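Local coordinates for protein dihydroxyacetone kinase (PDB 1UN8) that phosphorylates dihydroxyacetone with ATP, joining a substrate-binding domain to an eight-helix barrel that binds nucleotide and encloses a phospholipid, at residues F118-A121 with A122-R126; G262-V266 with A267-I271; T459-A462 with Q463-F466. All coordinates share one frame; numbering follows the deposited sequence.

Interaction 1. Residues F118-A121 with A122-R126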
ATOM      1  N   PHE A 118       6.448 -24.346  15.779  1.00 42.77           N
ATOM      2  CA  PHE A 118       7.009 -25.030  14.627  1.00 43.62           C
ATOM      3  C   PHE A 118       7.985 -26.065  15.184  1.00 44.67           C
ATOM      4  O   PHE A 118       8.159 -27.133  14.610  1.00 45.97           O
ATOM      5  CB  PHE A 118       7.764 -24.065  13.710  1.00 43.33           C
ATOM      6  CG  PHE A 118       6.885 -23.262  12.798  1.00 43.85           C
ATOM      7  CD1 PHE A 118       6.136 -22.199  13.283  1.00 44.95           C
ATOM      8  CD2 PHE A 118       6.820 -23.562  11.443  1.00 45.11           C
ATOM      9  CE1 PHE A 118       5.333 -21.446  12.429  1.00 44.15           C
ATOM     10  CE2 PHE A 118       6.023 -22.817  10.581  1.00 44.58           C
ATOM     11  CZ  PHE A 118       5.278 -21.758  11.072  1.00 45.17           C
ATOM     12  N   GLY A 119       8.609 -25.739  16.313  1.00 44.49           N
ATOM     13  CA  GLY A 119       9.562 -26.639  16.933  1.00 45.77           C
ATOM     14  C   GLY A 119       8.945 -27.950  17.398  1.00 46.44           C
ATOM     15  O   GLY A 119       9.423 -29.024  17.034  1.00 46.92           O
ATOM     16  N   LEU A 120       7.898 -27.884  18.213  1.00 46.11           N
ATOM     17  CA  LEU A 120       7.268 -29.115  18.661  1.00 46.93           C
ATOM     18  C   LEU A 120       6.784 -29.873  17.423  1.00 48.17           C
ATOM     19  O   LEU A 120       6.789 -31.104  17.398  1.00 48.57           O
ATOM     20  CB  LEU A 120       6.091 -28.827  19.590  1.00 44.56           C
ATOM     21  CG  LEU A 120       5.337 -30.064  20.098  1.00 44.78           C
ATOM     22  CD1 LEU A 120       6.314 -31.146  20.541  1.00 43.61           C
ATOM     23  CD2 LEU A 120       4.426 -29.661  21.256  1.00 42.97           C
ATOM     24  N   ALA A 121       6.387 -29.134  16.391  1.00 47.27           N
ATOM     25  CA  ALA A 121       5.920 -29.752  15.156  1.00 49.00           C
ATOM     26  C   ALA A 121       7.041 -30.549  14.489  1.00 48.78           C
ATOM     27  O   ALA A 121       6.842 -31.689  14.083  1.00 49.36           O
ATOM     28  CB  ALA A 121       5.394 -28.685  14.191  1.00 48.62           C
ATOM     29  N   ALA A 122       8.211 -29.937  14.366  1.00 48.89           N
ATOM     30  CA  ALA A 122       9.355 -30.598  13.760  1.00 49.55           C
ATOM     31  C   ALA A 122       9.677 -31.880  14.534  1.00 50.86           C
ATOM     32  O   ALA A 122       9.992 -32.918  13.942  1.00 50.59           O
ATOM     33  CB  ALA A 122      10.559 -29.664  13.770  1.00 47.28           C
ATOM     34  N   GLU A 123       9.592 -31.794  15.859  1.00 51.12           N
ATOM     35  CA  GLU A 123       9.880 -32.931  16.716  1.00 52.11           C
ATOM     36  C   GLU A 123       8.901 -34.057  16.477  1.00 53.42           C
ATOM     37  O   GLU A 123       9.297 -35.217  16.377  1.00 55.74           O
ATOM     38  CB  GLU A 123       9.843 -32.517  18.190  1.00 50.75           C
ATOM     39  CG  GLU A 123      10.935 -31.537  18.547  1.00 50.46           C
ATOM     40  CD  GLU A 123      12.310 -32.098  18.260  1.00 52.31           C
ATOM     41  OE1 GLU A 123      13.219 -31.311  17.905  1.00 52.01           O
ATOM     42  OE2 GLU A 123      12.486 -33.330  18.394  1.00 53.15           O
ATOM     43  N   LYS A 124       7.622 -33.722  16.389  1.00 53.87           N
ATOM     44  CA  LYS A 124       6.601 -34.733  16.154  1.00 53.15           C
ATOM     45  C   LYS A 124       6.746 -35.301  14.748  1.00 53.29           C
ATOM     46  O   LYS A 124       6.381 -36.450  14.489  1.00 54.54           O
ATOM     47  CB  LYS A 124       5.200 -34.142  16.331  1.00 52.08           C
ATOM     48  CG  LYS A 124       4.832 -33.863  17.766  1.00 51.79           C
ATOM     49  CD  LYS A 124       3.348 -33.573  17.903  1.00 52.58           C
ATOM     50  CE  LYS A 124       2.949 -33.520  19.377  1.00 55.21           C
ATOM     51  NZ  LYS A 124       1.473 -33.416  19.555  1.00 56.91           N
ATOM     52  N   ALA A 125       7.291 -34.494  13.847  1.00 52.19           N
ATOM     53  CA  ALA A 125       7.473 -34.914  12.467  1.00 52.78           C
ATOM     54  C   ALA A 125       8.615 -35.913  12.390  1.00 53.09           C
ATOM     55  O   ALA A 125       8.531 -36.924  11.694  1.00 52.56           O
ATOM     56  CB  ALA A 125       7.773 -33.707  11.587  1.00 51.03           C
ATOM     57  N   ARG A 126       9.686 -35.611  13.114  1.00 53.79           N
ATOM     58  CA  ARG A 126      10.855 -36.470  13.136  1.00 53.89           C
ATOM     59  C   ARG A 126      10.498 -37.844  13.669  1.00 54.34           C
ATOM     60  O   ARG A 126      11.009 -38.847  13.181  1.00 54.42           O
ATOM     61  CB  ARG A 126      11.960 -35.828  13.976  1.00 53.05           C
ATOM     62  CG  ARG A 126      12.670 -34.710  13.239  1.00 53.52           C
ATOM     63  CD  ARG A 126      13.659 -33.976  14.109  1.00 52.76           C
ATOM     64  NE  ARG A 126      14.435 -33.022  13.327  1.00 53.63           N
ATOM     65  CZ  ARG A 126      15.125 -32.019  13.854  1.00 55.07           C
ATOM     66  NH1 ARG A 126      15.130 -31.841  15.170  1.00 55.69           N
ATOM     67  NH2 ARG A 126      15.806 -31.190  13.066  1.00 55.22           N
TER
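L120 meets K124 one turn on along helix 112-127, a local contact within the connection of a beta-alpha-beta unit that leads from strand 104-109 to strand 132-137 in the substrate-binding DhaK domain. The contact illustrates how one stretch of helix can bond regularly along its backbone while its side chains serve several neighbours. Four successive i to i+4 bonds carry the backbone: A122 N donates to F118 O at 2.8 Å, E123 N to G119 O at 3.0 Å, K124 N to L120 O at 2.9 Å, and A125 N to A121 O at 2.9 Å, the last bent to 138° at the hydrogen. Between side chains the touch is light. L120, with CG anti to its own N (chi1 179°), turns CD1 to the CG of K124 at 4.2 Å, and the two side chains pass at a slant. The lysine runs on extended from there, so only its inner methylenes take part. F118 points away from the next turn and packs on V91 and V108, close to the substrate-binding D114, while A122 rests on L106 and V132, and L120 and A121 lie on helix 88-98.

E123 holds CG beside its own N, 3.3 Å from G119 O, and the bend at chi2 (-58°) then sends the carboxylate off the helix. There OE1 forms a salt bridge with R126 NH1 at 3.4 Å and is hydrogen-bonded to Q463 NE2 and Y467 OH of the second subunit. R126 in turn gives NH2 to V132 O. With three polar partners around one oxygen, the glutamate is probably held ionised although it is buried. E123, steadied by R126, thereby ties this helix to the second subunit.

Interaction 2. Residues G262-V266 with A267-I271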
ATOM      1  N   GLY A 262       2.878  -0.939   5.240  1.00 35.38           N
ATOM      2  CA  GLY A 262       1.450  -0.961   4.999  1.00 34.26           C
ATOM      3  C   GLY A 262       0.691   0.339   4.935  1.00 36.41           C
ATOM      4  O   GLY A 262      -0.350   0.401   4.272  1.00 36.71           O
ATOM      5  N   GLY A 263       1.191   1.374   5.602  1.00 36.05           N
ATOM      6  CA  GLY A 263       0.487   2.638   5.610  1.00 34.33           C
ATOM      7  C   GLY A 263       1.172   3.841   4.993  1.00 34.15           C
ATOM      8  O   GLY A 263       0.653   4.954   5.067  1.00 35.07           O
ATOM      9  N   VAL A 264       2.330   3.655   4.390  1.00 34.05           N
ATOM     10  CA  VAL A 264       2.994   4.790   3.778  1.00 34.42           C
ATOM     11  C   VAL A 264       2.420   5.004   2.383  1.00 35.91           C
ATOM     12  O   VAL A 264       2.098   4.042   1.684  1.00 35.06           O
ATOM     13  CB  VAL A 264       4.492   4.557   3.674  1.00 32.92           C
ATOM     14  CG1 VAL A 264       5.151   5.758   3.036  1.00 30.10           C
ATOM     15  CG2 VAL A 264       5.060   4.283   5.062  1.00 33.70           C
ATOM     16  N   SER A 265       2.270   6.265   1.984  1.00 37.11           N
ATOM     17  CA  SER A 265       1.742   6.577   0.657  1.00 36.63           C
ATOM     18  C   SER A 265       2.805   6.218  -0.382  1.00 36.40           C
ATOM     19  O   SER A 265       4.001   6.243  -0.090  1.00 37.33           O
ATOM     20  CB  SER A 265       1.413   8.065   0.548  1.00 35.47           C
ATOM     21  OG  SER A 265       2.594   8.838   0.646  1.00 37.00           O
ATOM     22  N   VAL A 266       2.368   5.895  -1.593  1.00 36.28           N
ATOM     23  CA  VAL A 266       3.296   5.534  -2.658  1.00 34.65           C
ATOM     24  C   VAL A 266       4.222   6.721  -2.904  1.00 36.18           C
ATOM     25  O   VAL A 266       5.420   6.546  -3.155  1.00 36.44           O
ATOM     26  CB  VAL A 266       2.526   5.149  -3.951  1.00 34.37           C
ATOM     27  CG1 VAL A 266       3.487   4.949  -5.107  1.00 33.04           C
ATOM     28  CG2 VAL A 266       1.720   3.865  -3.706  1.00 31.39           C
ATOM     29  N   ALA A 267       3.673   7.927  -2.815  1.00 35.03           N
ATOM     30  CA  ALA A 267       4.473   9.130  -3.009  1.00 35.38           C
ATOM     31  C   ALA A 267       5.631   9.106  -2.017  1.00 36.29           C
ATOM     32  O   ALA A 267       6.799   9.233  -2.389  1.00 34.42           O
ATOM     33  CB  ALA A 267       3.613  10.381  -2.787  1.00 32.91           C
ATOM     34  N   GLU A 268       5.292   8.937  -0.743  1.00 37.53           N
ATOM     35  CA  GLU A 268       6.301   8.894   0.304  1.00 39.60           C
ATOM     36  C   GLU A 268       7.350   7.813   0.028  1.00 39.67           C
ATOM     37  O   GLU A 268       8.561   8.050   0.179  1.00 39.47           O
ATOM     38  CB  GLU A 268       5.637   8.649   1.663  1.00 39.66           C
ATOM     39  CG  GLU A 268       4.859   9.843   2.215  1.00 38.83           C
ATOM     40  CD  GLU A 268       4.046   9.486   3.446  1.00 39.42           C
ATOM     41  OE1 GLU A 268       2.947   8.912   3.296  1.00 38.18           O
ATOM     42  OE2 GLU A 268       4.511   9.770   4.569  1.00 39.97           O
ATOM     43  N   MET A 269       6.885   6.638  -0.384  1.00 38.70           N
ATOM     44  CA  MET A 269       7.790   5.527  -0.670  1.00 38.34           C
ATOM     45  C   MET A 269       8.788   5.899  -1.759  1.00 39.08           C
ATOM     46  O   MET A 269       9.929   5.449  -1.725  1.00 39.75           O
ATOM     47  CB  MET A 269       6.999   4.294  -1.086  1.00 37.67           C
ATOM     48  CG  MET A 269       6.241   3.648   0.061  1.00 39.60           C
ATOM     49  SD  MET A 269       7.304   2.793   1.244  1.00 43.22           S
ATOM     50  CE  MET A 269       7.737   4.092   2.280  1.00 45.91           C
ATOM     51  N   ALA A 270       8.354   6.725  -2.712  1.00 37.83           N
ATOM     52  CA  ALA A 270       9.220   7.169  -3.796  1.00 38.48           C
ATOM     53  C   ALA A 270      10.282   8.102  -3.233  1.00 39.16           C
ATOM     54  O   ALA A 270      11.464   7.984  -3.558  1.00 39.95           O
ATOM     55  CB  ALA A 270       8.411   7.882  -4.867  1.00 37.88           C
ATOM     56  N   ILE A 271       9.853   9.036  -2.395  1.00 39.70           N
ATOM     57  CA  ILE A 271      10.786   9.960  -1.770  1.00 39.55           C
ATOM     58  C   ILE A 271      11.815   9.157  -0.980  1.00 39.42           C
ATOM     59  O   ILE A 271      13.009   9.439  -1.038  1.00 38.80           O
ATOM     60  CB  ILE A 271      10.061  10.919  -0.821  1.00 39.16           C
ATOM     61  CG1 ILE A 271       9.045  11.744  -1.605  1.00 42.95           C
ATOM     62  CG2 ILE A 271      11.061  11.840  -0.132  1.00 39.48           C
ATOM     63  CD1 ILE A 271       8.133  12.605  -0.729  1.00 43.84           C
TER
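S265 and E268 face each other as a capping box at the start of helix 266-277, each side chain turned back on the other's backbone. The serine hydroxyl stands between its own N and carbonyl carbon (chi1 65°), where OG accepts from E268 N at 3.0 Å. In return E268 OE1 receives two donors. S265 OG gives its proton at 2.7 Å to the lone pair directed away from the other oxygen, while S265 N arrives at 3.0 Å from above the carboxylate plane, 41° out of it. Beyond the box, M269 N bonds to S265 O at 2.9 Å, beginning the regular helical pattern.

V264, just ahead of the cap, lies across M269 at about a right angle. The bend at chi2 brings M269 SD to 4.1 Å from V264 CB; this apolar pair adjoins the polar box along the chain.

Outside the box, E268 OE1 forms a salt bridge with K301 NZ, and OE2 accepts from F5 N of the second subunit. The carboxylate is therefore shared between cap, lysine and neighbouring chain, and the surrounding donors would probably stabilise its negative charge at the helix start.

Interaction 3. Residues T459-A462 with Q463-F466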
ATOM      1  N   THR A 459     -17.146  31.069 -30.955  1.00 49.34           N
ATOM      2  CA  THR A 459     -16.268  29.919 -30.798  1.00 48.60           C
ATOM      3  C   THR A 459     -15.580  30.080 -29.443  1.00 47.92           C
ATOM      4  O   THR A 459     -15.384  29.102 -28.716  1.00 46.89           O
ATOM      5  CB  THR A 459     -15.208  29.855 -31.924  1.00 50.60           C
ATOM      6  OG1 THR A 459     -15.853  29.548 -33.165  1.00 50.73           O
ATOM      7  CG2 THR A 459     -14.161  28.779 -31.628  1.00 50.39           C
ATOM      8  N   GLY A 460     -15.235  31.324 -29.108  1.00 47.58           N
ATOM      9  CA  GLY A 460     -14.602  31.602 -27.827  1.00 47.16           C
ATOM     10  C   GLY A 460     -15.510  31.144 -26.695  1.00 47.73           C
ATOM     11  O   GLY A 460     -15.059  30.504 -25.723  1.00 46.37           O
ATOM     12  N   LEU A 461     -16.798  31.471 -26.830  1.00 46.60           N
ATOM     13  CA  LEU A 461     -17.810  31.096 -25.847  1.00 46.18           C
ATOM     14  C   LEU A 461     -17.916  29.577 -25.749  1.00 45.38           C
ATOM     15  O   LEU A 461     -17.926  29.010 -24.661  1.00 44.32           O
ATOM     16  CB  LEU A 461     -19.163  31.671 -26.255  1.00 46.35           C
ATOM     17  CG  LEU A 461     -20.328  31.325 -25.328  1.00 47.92           C
ATOM     18  CD1 LEU A 461     -20.061  31.865 -23.938  1.00 45.49           C
ATOM     19  CD2 LEU A 461     -21.614  31.909 -25.897  1.00 49.55           C
ATOM     20  N   ALA A 462     -17.999  28.930 -26.905  1.00 45.72           N
ATOM     21  CA  ALA A 462     -18.102  27.476 -26.986  1.00 46.19           C
ATOM     22  C   ALA A 462     -16.943  26.778 -26.261  1.00 46.12           C
ATOM     23  O   ALA A 462     -17.136  25.774 -25.577  1.00 43.92           O
ATOM     24  CB  ALA A 462     -18.128  27.045 -28.459  1.00 45.59           C
ATOM     25  N   GLN A 463     -15.736  27.312 -26.428  1.00 46.66           N
ATOM     26  CA  GLN A 463     -14.568  26.731 -25.786  1.00 47.59           C
ATOM     27  C   GLN A 463     -14.596  27.028 -24.291  1.00 48.52           C
ATOM     28  O   GLN A 463     -14.230  26.188 -23.469  1.00 48.80           O
ATOM     29  CB  GLN A 463     -13.290  27.277 -26.432  1.00 46.94           C
ATOM     30  CG  GLN A 463     -13.129  26.820 -27.871  1.00 46.18           C
ATOM     31  CD  GLN A 463     -13.237  25.305 -27.996  1.00 46.06           C
ATOM     32  OE1 GLN A 463     -14.279  24.779 -28.391  1.00 46.79           O
ATOM     33  NE2 GLN A 463     -12.147  24.600 -27.683  1.00 45.17           N
ATOM     34  N   MET A 464     -15.044  28.222 -23.937  1.00 48.70           N
ATOM     35  CA  MET A 464     -15.116  28.583 -22.538  1.00 49.05           C
ATOM     36  C   MET A 464     -16.074  27.610 -21.837  1.00 50.02           C
ATOM     37  O   MET A 464     -15.831  27.175 -20.708  1.00 49.94           O
ATOM     38  CB  MET A 464     -15.595  30.027 -22.409  1.00 49.78           C
ATOM     39  CG  MET A 464     -15.597  30.564 -20.998  1.00 52.04           C
ATOM     40  SD  MET A 464     -15.478  32.361 -20.993  1.00 56.97           S
ATOM     41  CE  MET A 464     -17.018  32.789 -21.779  1.00 56.09           C
ATOM     42  N   LYS A 465     -17.148  27.238 -22.525  1.00 49.85           N
ATOM     43  CA  LYS A 465     -18.130  26.319 -21.946  1.00 49.43           C
ATOM     44  C   LYS A 465     -17.605  24.897 -21.826  1.00 48.85           C
ATOM     45  O   LYS A 465     -17.847  24.219 -20.831  1.00 50.60           O
ATOM     46  CB  LYS A 465     -19.418  26.316 -22.779  1.00 49.07           C
ATOM     47  CG  LYS A 465     -20.143  27.655 -22.781  1.00 50.28           C
ATOM     48  CD  LYS A 465     -21.303  27.683 -23.767  1.00 51.54           C
ATOM     49  CE  LYS A 465     -22.369  26.670 -23.397  1.00 52.93           C
ATOM     50  NZ  LYS A 465     -23.576  26.838 -24.251  1.00 55.05           N
ATOM     51  N   PHE A 466     -16.880  24.447 -22.843  1.00 47.85           N
ATOM     52  CA  PHE A 466     -16.342  23.098 -22.841  1.00 45.59           C
ATOM     53  C   PHE A 466     -15.412  22.846 -21.656  1.00 44.96           C
ATOM     54  O   PHE A 466     -15.567  21.868 -20.931  1.00 42.51           O
ATOM     55  CB  PHE A 466     -15.578  22.826 -24.139  1.00 44.83           C
ATOM     56  CG  PHE A 466     -15.029  21.437 -24.214  1.00 46.57           C
ATOM     57  CD1 PHE A 466     -15.852  20.370 -24.582  1.00 45.89           C
ATOM     58  CD2 PHE A 466     -13.711  21.178 -23.836  1.00 46.26           C
ATOM     59  CE1 PHE A 466     -15.372  19.061 -24.569  1.00 45.30           C
ATOM     60  CE2 PHE A 466     -13.218  19.873 -23.819  1.00 46.31           C
ATOM     61  CZ  PHE A 466     -14.056  18.810 -24.187  1.00 46.95           C
TER
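L461 touches both M464 and K465 on helix 453-468, one of the helices of the eight-helix barrel that forms the DhaL domain. The example shows how one helix sends side chains inward, along its surface and outward to a partner subunit within two turns.

The backbone bonds are the i to i+4 series of an alpha-helix. Q463 N donates to T459 O, M464 N to G460 O, K465 N to L461 O, and F466 N to A462 O, all at 2.9 to 3.0 Å.

Apolar contacts centre on L461. Its CD1 lies 3.8 Å from M464 CE, the two side chains slanting across each other; the methionine brings that methyl round by bending at chi3 (65°), after CG has taken the position anti to N. M464 also packs on L435 and F439 of helix 430-448 and on I478, and its side chain comes within about 4 Å of that of the ATP-binding M477. The bound phospholipid lies about 8 Å from the M464 side chain. L461 rests on I478 and L481; helices 430-448 and 478-490 thus both pack against this turn. Further round the helix, T459 CG2 lies alongside the first part of the glutamine, 4.4 Å from Q463 CG.

Polar ends lead elsewhere. Q463 bends at chi2 and leaves the helix toward the second subunit, where Q463 NE2 is hydrogen-bonded to E123 OE1 of that subunit. F466 goes the same way and packs on I136 of the second subunit. K465 is drawn the other way, with NZ hydrogen-bonded to Q482. Its aliphatic stem first passes over the leucine: K465 CD lies 4.1 Å from L461 CG, and K465 CG sits 3.2 Å from L461 O.

Interactions 1 and 2 belong to the DhaK domain, with centres 40 Å apart, and interaction 3 to the DhaL barrel, 76 Å from interaction 1 between centres. The dimer removes that separation: 122-126 of one subunit meets 463-466 of the other, so the substrate-binding domain of each chain faces the nucleotide-binding domain of its partner. This is consistent with phosphoryl transfer between partner subunits, since the side chains of F118 and substrate-binding D114, and of M464 and ATP-binding M477, are each about 4 Å apart. Interaction 2, 40 Å between centres from interaction 3, is away from the annotated sites but also touches the second subunit, at a different place.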